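Long-range contacts in shikimate dehydrogenase (NADP(+)) (Thermus thermophilus, PDB 2D5C), which catalyses the reversible NADPH-linked reduction of 3-dehydroshikimate to shikimate, a step in chorismate and aromatic amino acid biosynthesis: residues M1-V11 against L29-P39; A202-W211 against V225-A233. All coordinates share one frame; numbering follows the deposited sequence.

Interaction 1: M1-V11 against L29-P39; sequences MLRFAVLGHPV and LEGSYEAWDTP
Y33 packs on F4, A5 and V6 within a beta-alpha-beta unit whose parallel strands, 2-8 and 31-37, are joined through helix 16-26. Backbone bonds alternate between the strands: S32 N to L2 O, F4 N to S32 O, E34 N to F4 O, V6 N to E34 O, and the nearly straight W36 N to V6 O (3.0 Å). With CG anti to the backbone N (chi1 -173°), the Y33 ring folds back over strand 2-8. A5 N stands above the centre of one face, CD2 lies 3.4 Å from F4 CB, and OH passes 3.3 Å from V6 CB to bond N58 OD1; H20 stacks on the ring. A leucine in place of Y33 would probably leave N58 without its hydroxyl mate and H20 without a stacking partner. On the sheet face carrying R3, S32 and E34, R3 NH1 donates to S32 OG at 2.9 Å. Just past strand 2-8, H9 ND1 donates to the syn lone pair of D37 OD1 (2.7 Å), on the last residue of strand 31-37; OD1 lies in the imidazole plane although ring and carboxylate are turned 73° apart. V6 touches bound shikimate. Strand 31-37 is outermost in its sheet within the chain, and the pair belongs to the substrate-binding domain of shikimate dehydrogenases.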
loop_
_atom_site.group_PDB
_atom_site.type_symbol
_atom_site.label_atom_id
_atom_site.label_comp_id
_atom_site.label_asym_id
_atom_site.label_seq_id
_atom_site.Cartn_x
_atom_site.Cartn_y
_atom_site.Cartn_z
ATOM N N MET A 1 10.466 -9.005 9.225
ATOM C CA MET A 1 10.501 -7.556 9.559
ATOM C C MET A 1 10.461 -6.662 8.321
ATOM O O MET A 1 10.662 -7.110 7.196
ATOM C CB MET A 1 11.740 -7.238 10.401
ATOM C CG MET A 1 13.024 -7.887 9.917
ATOM S SD MET A 1 14.462 -7.396 10.908
ATOM C CE MET A 1 14.191 -8.348 12.419
ATOM N N LEU A 2 10.195 -5.386 8.555
ATOM C CA LEU A 2 10.094 -4.388 7.501
ATOM C C LEU A 2 11.426 -4.120 6.805
ATOM O O LEU A 2 12.410 -3.790 7.454
ATOM C CB LEU A 2 9.544 -3.093 8.107
ATOM C CG LEU A 2 8.135 -3.230 8.684
ATOM C CD1 LEU A 2 7.833 -2.097 9.654
ATOM C CD2 LEU A 2 7.133 -3.246 7.538
ATOM N N ARG A 3 11.444 -4.261 5.481
ATOM C CA ARG A 3 12.649 -4.026 4.698
ATOM C C ARG A 3 12.437 -2.800 3.821
ATOM O O ARG A 3 11.606 -2.821 2.909
ATOM C CB ARG A 3 12.974 -5.233 3.809
ATOM C CG ARG A 3 13.294 -6.515 4.563
ATOM C CD ARG A 3 14.340 -6.272 5.633
ATOM N NE ARG A 3 14.617 -7.468 6.422
ATOM C CZ ARG A 3 15.160 -7.442 7.635
ATOM N NH1 ARG A 3 15.477 -6.282 8.196
ATOM N NH2 ARG A 3 15.388 -8.573 8.287
ATOM N N PHE A 4 13.184 -1.739 4.109
ATOM C CA PHE A 4 13.091 -0.488 3.362
ATOM C C PHE A 4 14.437 -0.114 2.757
ATOM O O PHE A 4 15.466 -0.705 3.088
ATOM C CB PHE A 4 12.637 0.645 4.287
ATOM C CG PHE A 4 11.288 0.429 4.903
ATOM C CD1 PHE A 4 11.138 0.411 6.286
ATOM C CD2 PHE A 4 10.163 0.268 4.104
ATOM C CE1 PHE A 4 9.887 0.237 6.871
ATOM C CE2 PHE A 4 8.904 0.091 4.673
ATOM C CZ PHE A 4 8.762 0.077 6.064
ATOM N N ALA A 5 14.430 0.876 1.869
ATOM C CA ALA A 5 15.668 1.328 1.248
ATOM C C ALA A 5 15.469 2.631 0.494
ATOM O O ALA A 5 14.345 2.990 0.147
ATOM C CB ALA A 5 16.199 0.253 0.289
ATOM N N VAL A 6 16.566 3.353 0.279
ATOM C CA VAL A 6 16.535 4.581 -0.506
ATOM C C VAL A 6 17.366 4.211 -1.732
ATOM O O VAL A 6 18.507 3.758 -1.604
ATOM C CB VAL A 6 17.173 5.800 0.223
ATOM C CG1 VAL A 6 18.634 5.515 0.587
ATOM C CG2 VAL A 6 17.088 7.036 -0.674
ATOM N N LEU A 7 16.775 4.359 -2.912
ATOM C CA LEU A 7 17.450 4.030 -4.161
ATOM C C LEU A 7 17.853 5.308 -4.886
ATOM O O LEU A 7 17.079 6.264 -4.953
ATOM C CB LEU A 7 16.524 3.212 -5.065
ATOM C CG LEU A 7 15.873 1.960 -4.468
ATOM C CD1 LEU A 7 14.940 1.336 -5.495
ATOM C CD2 LEU A 7 16.943 0.969 -4.034
ATOM N N GLY A 8 19.065 5.322 -5.430
ATOM C CA GLY A 8 19.524 6.503 -6.132
ATOM C C GLY A 8 21.011 6.470 -6.420
ATOM O O GLY A 8 21.659 5.424 -6.341
ATOM N N HIS A 9 21.547 7.630 -6.762
ATOM C CA HIS A 9 22.959 7.750 -7.077
ATOM C C HIS A 9 23.340 9.220 -7.119
ATOM O O HIS A 9 22.889 9.962 -7.994
ATOM C CB HIS A 9 23.252 7.107 -8.430
ATOM C CG HIS A 9 24.695 7.160 -8.811
ATOM N ND1 HIS A 9 25.662 6.439 -8.146
ATOM C CD2 HIS A 9 25.343 7.880 -9.755
ATOM C CE1 HIS A 9 26.847 6.716 -8.661
ATOM N NE2 HIS A 9 26.681 7.589 -9.638
ATOM N N PRO A 10 24.175 9.667 -6.169
ATOM C CA PRO A 10 24.766 8.879 -5.083
ATOM C C PRO A 10 23.839 8.790 -3.867
ATOM O O PRO A 10 23.062 9.707 -3.601
ATOM C CB PRO A 10 26.038 9.653 -4.773
ATOM C CG PRO A 10 25.567 11.061 -4.899
ATOM C CD PRO A 10 24.721 11.037 -6.167
ATOM N N VAL A 11 23.934 7.692 -3.123
ATOM C CA VAL A 11 23.097 7.517 -1.942
ATOM C C VAL A 11 23.882 7.093 -0.704
ATOM O O VAL A 11 23.325 7.015 0.393
ATOM C CB VAL A 11 21.973 6.486 -2.196
ATOM C CG1 VAL A 11 21.005 7.027 -3.235
ATOM C CG2 VAL A 11 22.567 5.159 -2.656
ATOM N N LEU A 29 9.211 -1.358 16.084
ATOM C CA LEU A 29 9.128 -2.266 14.947
ATOM C C LEU A 29 10.487 -2.812 14.555
ATOM O O LEU A 29 11.500 -2.122 14.652
ATOM C CB LEU A 29 8.531 -1.542 13.732
ATOM C CG LEU A 29 7.180 -0.884 13.964
ATOM C CD1 LEU A 29 6.884 0.119 12.849
ATOM C CD2 LEU A 29 6.117 -1.958 14.025
ATOM N N GLU A 30 10.506 -4.058 14.097
ATOM C CA GLU A 30 11.743 -4.669 13.649
ATOM C C GLU A 30 11.849 -4.453 12.143
ATOM O O GLU A 30 10.894 -4.675 11.402
ATOM C CB GLU A 30 11.752 -6.163 13.976
ATOM C CG GLU A 30 11.737 -6.451 15.473
ATOM C CD GLU A 30 11.866 -7.929 15.789
ATOM O OE1 GLU A 30 12.886 -8.533 15.391
ATOM O OE2 GLU A 30 10.947 -8.482 16.434
ATOM N N GLY A 31 13.010 -4.002 11.698
ATOM C CA GLY A 31 13.197 -3.765 10.284
ATOM C C GLY A 31 14.503 -3.069 9.984
ATOM O O GLY A 31 15.281 -2.748 10.887
ATOM N N SER A 32 14.747 -2.831 8.704
ATOM C CA SER A 32 15.967 -2.176 8.278
ATOM C C SER A 32 15.653 -1.209 7.155
ATOM O O SER A 32 14.625 -1.325 6.495
ATOM C CB SER A 32 16.981 -3.212 7.794
ATOM O OG SER A 32 16.430 -4.007 6.757
ATOM N N TYR A 33 16.556 -0.258 6.958
ATOM C CA TYR A 33 16.442 0.759 5.921
ATOM C C TYR A 33 17.876 1.007 5.466
ATOM O O TYR A 33 18.665 1.630 6.184
ATOM C CB TYR A 33 15.837 2.047 6.498
ATOM C CG TYR A 33 15.535 3.105 5.456
ATOM C CD1 TYR A 33 16.561 3.703 4.722
ATOM C CD2 TYR A 33 14.215 3.478 5.172
ATOM C CE1 TYR A 33 16.285 4.646 3.724
ATOM C CE2 TYR A 33 13.924 4.418 4.176
ATOM C CZ TYR A 33 14.965 4.995 3.457
ATOM O OH TYR A 33 14.701 5.914 2.460
ATOM N N GLU A 34 18.204 0.508 4.277
ATOM C CA GLU A 34 19.541 0.631 3.704
ATOM C C GLU A 34 19.602 1.583 2.509
ATOM O O GLU A 34 18.578 1.930 1.912
ATOM C CB GLU A 34 20.022 -0.746 3.240
ATOM C CG GLU A 34 19.093 -1.370 2.195
ATOM C CD GLU A 34 19.716 -2.525 1.433
ATOM O OE1 GLU A 34 20.754 -2.316 0.770
ATOM O OE2 GLU A 34 19.159 -3.641 1.490
ATOM N N ALA A 35 20.818 2.000 2.169
ATOM C CA ALA A 35 21.057 2.866 1.023
ATOM C C ALA A 35 21.567 1.930 -0.067
ATOM O O ALA A 35 22.568 1.244 0.128
ATOM C CB ALA A 35 22.109 3.911 1.359
ATOM N N TRP A 36 20.880 1.887 -1.204
ATOM C CA TRP A 36 21.269 1.002 -2.297
ATOM C C TRP A 36 21.569 1.803 -3.556
ATOM O O TRP A 36 20.654 2.274 -4.231
ATOM C CB TRP A 36 20.140 0.005 -2.574
ATOM C CG TRP A 36 20.505 -1.168 -3.435
ATOM C CD1 TRP A 36 21.654 -1.345 -4.155
ATOM C CD2 TRP A 36 19.699 -2.327 -3.681
ATOM N NE1 TRP A 36 21.611 -2.538 -4.832
ATOM C CE2 TRP A 36 20.422 -3.160 -4.561
ATOM C CE3 TRP A 36 18.434 -2.740 -3.246
ATOM C CZ2 TRP A 36 19.923 -4.384 -5.013
ATOM C CZ3 TRP A 36 17.937 -3.959 -3.696
ATOM C CH2 TRP A 36 18.682 -4.765 -4.571
ATOM N N ASP A 37 22.852 1.953 -3.871
ATOM C CA ASP A 37 23.259 2.710 -5.051
ATOM C C ASP A 37 22.579 2.147 -6.291
ATOM O O ASP A 37 22.763 0.976 -6.640
ATOM C CB ASP A 37 24.779 2.654 -5.228
ATOM C CG ASP A 37 25.270 3.602 -6.304
ATOM O OD1 ASP A 37 25.256 4.828 -6.067
ATOM O OD2 ASP A 37 25.661 3.122 -7.390
ATOM N N THR A 38 21.796 2.990 -6.957
ATOM C CA THR A 38 21.063 2.580 -8.143
ATOM C C THR A 38 21.139 3.603 -9.268
ATOM O O THR A 38 20.503 4.657 -9.210
ATOM C CB THR A 38 19.569 2.333 -7.809
ATOM O OG1 THR A 38 19.469 1.311 -6.808
ATOM C CG2 THR A 38 18.806 1.882 -9.049
ATOM N N PRO A 39 21.950 3.315 -10.296
ATOM C CA PRO A 39 22.081 4.233 -11.431
ATOM C C PRO A 39 20.850 4.074 -12.316
ATOM O O PRO A 39 20.237 3.008 -12.343
ATOM C CB PRO A 39 23.348 3.741 -12.134
ATOM C CG PRO A 39 24.128 3.098 -11.024
ATOM C CD PRO A 39 23.052 2.337 -10.296
HETATM O O HOH W 1 16.804 -2.831 4.306
HETATM O O HOH W 2 26.329 5.704 -3.807
#

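Interaction 2: A202-W211 against V225-A233; sequences AVDLVYRPLW and VQTGLPMLA. With SO4 (sulfate ion), chain D.
The W211 indole carries T227 CG2 over one face, a CH-pi contact 3.8 Å from the centroid of its six-membered ring, while V225 CG2 meets its edge in plane at CZ3. K219 adds a cation-pi contact to the same indole. The Y207 ring takes L232 CD2 over one face, off centre toward CZ and CE2 and 3.9 Å from the centroid, with a water in plane at its edge. Both rings come from the loop after strand 201-204, at one border of the parallel sheet of the Rossmann-type NADP domain; W211 packs on the end of strand 224-226 and the turn after it, Y207 on the first turn of helix 229-244. Within the sheet Q226 N donates to A202 O at 3.1 Å, and a weak bond from D204 N to Q226 O follows before the strands part. T227 holds OG1 between its backbone N and carbonyl carbon (chi1 67°), which turns OG1 to the sulfate and CG2 to the indole. The sulfate, probably from the crystallisation liquor, receives T227 N on O4 and T227 OG1 on O1, each at 2.8 Å; R258 NH2 binds it as well. OG1 also accepts weakly from L229 N, capping the turn into the helix. L210 CD1 fills the corner between T227 CB and L229 CG. At the end of strand 201-204, D204 OD1 accepts from V206 N in an Asx turn and from N177 ND2, while OD2 bonds T212 OG1, so three bonds, one to the distant N177, hold the carboxylate. L205 and G228 bind NADP(+) and Y207 binds shikimate, so the loop after strand 201-204 contributes to both sites and the turn supplies G228. The water at the edge of Y207 donates to L205 O and G228 O, and a second accepts from G228 N at 2.8 Å while donating to V206 O and L210 O.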
loop_
_atom_site.group_PDB
_atom_site.type_symbol
_atom_site.label_atom_id
_atom_site.label_comp_id
_atom_site.label_asym_id
_atom_site.label_seq_id
_atom_site.Cartn_x
_atom_site.Cartn_y
_atom_site.Cartn_z
ATOM N N ALA A 202 13.361 32.317 3.245
ATOM C CA ALA A 202 14.062 31.475 2.277
ATOM C C ALA A 202 14.212 30.061 2.821
ATOM O O ALA A 202 14.443 29.858 4.016
ATOM C CB ALA A 202 15.437 32.060 1.954
ATOM N N VAL A 203 14.059 29.081 1.936
ATOM C CA VAL A 203 14.181 27.678 2.310
ATOM C C VAL A 203 15.083 26.998 1.295
ATOM O O VAL A 203 14.971 27.265 0.097
ATOM C CB VAL A 203 12.803 26.976 2.298
ATOM C CG1 VAL A 203 12.955 25.523 2.719
ATOM C CG2 VAL A 203 11.835 27.723 3.235
ATOM N N ASP A 204 16.003 26.162 1.771
ATOM C CA ASP A 204 16.915 25.461 0.862
ATOM C C ASP A 204 16.713 23.958 1.033
ATOM O O ASP A 204 16.737 23.452 2.152
ATOM C CB ASP A 204 18.385 25.834 1.168
ATOM C CG ASP A 204 19.337 25.514 0.009
ATOM O OD1 ASP A 204 18.981 24.670 -0.838
ATOM O OD2 ASP A 204 20.456 26.091 -0.058
ATOM N N LEU A 205 16.485 23.250 -0.074
ATOM C CA LEU A 205 16.306 21.806 -0.027
ATOM C C LEU A 205 17.666 21.112 0.097
ATOM O O LEU A 205 17.739 19.971 0.552
ATOM C CB LEU A 205 15.586 21.300 -1.289
ATOM C CG LEU A 205 14.233 21.933 -1.626
ATOM C CD1 LEU A 205 13.489 21.065 -2.645
ATOM C CD2 LEU A 205 13.418 22.076 -0.370
ATOM N N VAL A 206 18.727 21.797 -0.332
ATOM C CA VAL A 206 20.083 21.257 -0.230
ATOM C C VAL A 206 20.461 21.325 1.244
ATOM O O VAL A 206 20.322 22.385 1.877
ATOM C CB VAL A 206 21.112 22.103 -1.026
ATOM C CG1 VAL A 206 22.550 21.664 -0.676
ATOM C CG2 VAL A 206 20.869 21.955 -2.522
ATOM N N TYR A 207 20.918 20.203 1.798
ATOM C CA TYR A 207 21.324 20.169 3.202
ATOM C C TYR A 207 22.760 19.660 3.393
ATOM O O TYR A 207 23.152 19.279 4.493
ATOM C CB TYR A 207 20.330 19.349 4.038
ATOM C CG TYR A 207 20.098 17.942 3.545
ATOM C CD1 TYR A 207 21.051 16.946 3.744
ATOM C CD2 TYR A 207 18.932 17.613 2.854
ATOM C CE1 TYR A 207 20.851 15.653 3.263
ATOM C CE2 TYR A 207 18.723 16.330 2.370
ATOM C CZ TYR A 207 19.683 15.356 2.575
ATOM O OH TYR A 207 19.473 14.089 2.091
ATOM N N ARG A 208 23.530 19.664 2.308
ATOM C CA ARG A 208 24.946 19.287 2.332
ATOM C C ARG A 208 25.708 20.314 1.512
ATOM O O ARG A 208 25.726 20.249 0.281
ATOM C CB ARG A 208 25.172 17.896 1.724
ATOM C CG ARG A 208 24.899 16.734 2.665
ATOM C CD ARG A 208 25.405 15.425 2.058
ATOM N NE ARG A 208 25.281 14.295 2.977
ATOM C CZ ARG A 208 25.985 14.155 4.098
ATOM N NH1 ARG A 208 26.875 15.076 4.446
ATOM N NH2 ARG A 208 25.795 13.096 4.875
ATOM N N PRO A 209 26.348 21.291 2.175
ATOM C CA PRO A 209 26.428 21.540 3.617
ATOM C C PRO A 209 25.073 21.961 4.195
ATOM O O PRO A 209 24.186 22.372 3.445
ATOM C CB PRO A 209 27.451 22.661 3.698
ATOM C CG PRO A 209 27.154 23.451 2.458
ATOM C CD PRO A 209 27.010 22.369 1.419
ATOM N N LEU A 210 24.912 21.869 5.515
ATOM C CA LEU A 210 23.645 22.261 6.139
ATOM C C LEU A 210 23.383 23.750 5.912
ATOM O O LEU A 210 22.306 24.144 5.455
ATOM C CB LEU A 210 23.656 21.959 7.642
ATOM C CG LEU A 210 22.379 22.300 8.417
ATOM C CD1 LEU A 210 21.203 21.472 7.875
ATOM C CD2 LEU A 210 22.580 22.019 9.911
ATOM N N TRP A 211 24.365 24.582 6.248
ATOM C CA TRP A 211 24.233 26.015 6.044
ATOM C C TRP A 211 24.933 26.403 4.760
ATOM O O TRP A 211 26.102 26.772 4.749
ATOM C CB TRP A 211 24.792 26.780 7.243
ATOM C CG TRP A 211 23.880 26.629 8.409
ATOM C CD1 TRP A 211 24.015 25.761 9.454
ATOM C CD2 TRP A 211 22.603 27.266 8.579
ATOM N NE1 TRP A 211 22.900 25.814 10.259
ATOM C CE2 TRP A 211 22.020 26.730 9.744
ATOM C CE3 TRP A 211 21.899 28.235 7.853
ATOM C CZ2 TRP A 211 20.759 27.133 10.209
ATOM C CZ3 TRP A 211 20.643 28.637 8.313
ATOM C CH2 TRP A 211 20.089 28.084 9.481
ATOM N N VAL A 225 14.883 32.081 7.711
ATOM C CA VAL A 225 15.333 30.913 6.950
ATOM C C VAL A 225 15.045 29.553 7.561
ATOM O O VAL A 225 14.822 29.423 8.763
ATOM C CB VAL A 225 16.876 30.956 6.683
ATOM C CG1 VAL A 225 17.248 32.197 5.892
ATOM C CG2 VAL A 225 17.643 30.892 8.002
ATOM N N GLN A 226 15.051 28.535 6.706
ATOM C CA GLN A 226 14.854 27.160 7.143
ATOM C C GLN A 226 15.757 26.259 6.314
ATOM O O GLN A 226 15.830 26.400 5.097
ATOM C CB GLN A 226 13.401 26.713 6.972
ATOM C CG GLN A 226 13.171 25.302 7.504
ATOM C CD GLN A 226 11.728 24.861 7.405
ATOM O OE1 GLN A 226 11.183 24.725 6.307
ATOM N NE2 GLN A 226 11.097 24.641 8.553
ATOM N N THR A 227 16.454 25.340 6.976
ATOM C CA THR A 227 17.345 24.417 6.283
ATOM C C THR A 227 16.501 23.331 5.627
ATOM O O THR A 227 15.279 23.337 5.749
ATOM C CB THR A 227 18.327 23.724 7.243
ATOM O OG1 THR A 227 17.594 22.861 8.115
ATOM C CG2 THR A 227 19.104 24.763 8.071
ATOM N N GLY A 228 17.163 22.407 4.943
ATOM C CA GLY A 228 16.451 21.341 4.262
ATOM C C GLY A 228 16.117 20.157 5.147
ATOM O O GLY A 228 15.434 19.235 4.706
ATOM N N LEU A 229 16.570 20.169 6.398
ATOM C CA LEU A 229 16.294 19.039 7.278
ATOM C C LEU A 229 14.821 18.855 7.656
ATOM O O LEU A 229 14.326 17.723 7.681
ATOM C CB LEU A 229 17.146 19.117 8.551
ATOM C CG LEU A 229 18.665 18.951 8.416
ATOM C CD1 LEU A 229 19.265 18.783 9.816
ATOM C CD2 LEU A 229 19.000 17.744 7.550
ATOM N N PRO A 230 14.104 19.949 7.975
ATOM C CA PRO A 230 12.698 19.755 8.330
ATOM C C PRO A 230 11.906 19.069 7.210
ATOM O O PRO A 230 11.093 18.183 7.483
ATOM C CB PRO A 230 12.218 21.171 8.622
ATOM C CG PRO A 230 13.462 21.805 9.215
ATOM C CD PRO A 230 14.529 21.333 8.260
ATOM N N MET A 231 12.133 19.468 5.957
ATOM C CA MET A 231 11.418 18.842 4.837
ATOM C C MET A 231 11.862 17.388 4.693
ATOM O O MET A 231 11.048 16.502 4.425
ATOM C CB MET A 231 11.701 19.577 3.522
ATOM C CG MET A 231 10.957 18.994 2.320
ATOM S SD MET A 231 11.273 19.940 0.807
ATOM C CE MET A 231 10.614 18.828 -0.461
ATOM N N LEU A 232 13.156 17.137 4.869
ATOM C CA LEU A 232 13.670 15.778 4.746
ATOM C C LEU A 232 12.969 14.864 5.753
ATOM O O LEU A 232 12.550 13.748 5.421
ATOM C CB LEU A 232 15.185 15.758 4.989
ATOM C CG LEU A 232 15.877 14.395 4.866
ATOM C CD1 LEU A 232 15.710 13.859 3.461
ATOM C CD2 LEU A 232 17.362 14.541 5.200
ATOM N N ALA A 233 12.834 15.354 6.979
ATOM C CA ALA A 233 12.198 14.594 8.059
ATOM C C ALA A 233 10.711 14.359 7.835
ATOM O O ALA A 233 10.201 13.263 8.095
ATOM C CB ALA A 233 12.399 15.305 9.385
HETATM S S SO4 D . 16.297 24.815 10.999
HETATM O O1 SO4 D . 16.882 23.313 10.785
HETATM O O2 SO4 D . 15.177 24.655 11.903
HETATM O O3 SO4 D . 17.233 25.597 11.479
HETATM O O4 SO4 D . 15.803 25.164 9.691
HETATM O O HOH W 3 15.463 18.701 1.900
HETATM O O HOH W 4 19.872 23.143 4.576
#

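In the fold
From the N terminus, interaction 1 closes first: strand 2-8 runs into helix 16-26 and returns as strand 31-37, at one edge of the mixed sheet of the substrate-binding domain. The chain then completes that sheet and most of the parallel NADP-domain sheet before interaction 2 closes the loop through helix 213-220. The two loops lie in series, neither enclosing nor crossing the other, with centres about 22 Å apart and nearest atoms about 8 Å apart. Bound shikimate lies between the domains, near V6 of the first contact and Y207 of the second. Helix 229-244, which begins in interaction 2, runs back to interaction 1, where W243 stacks on F4.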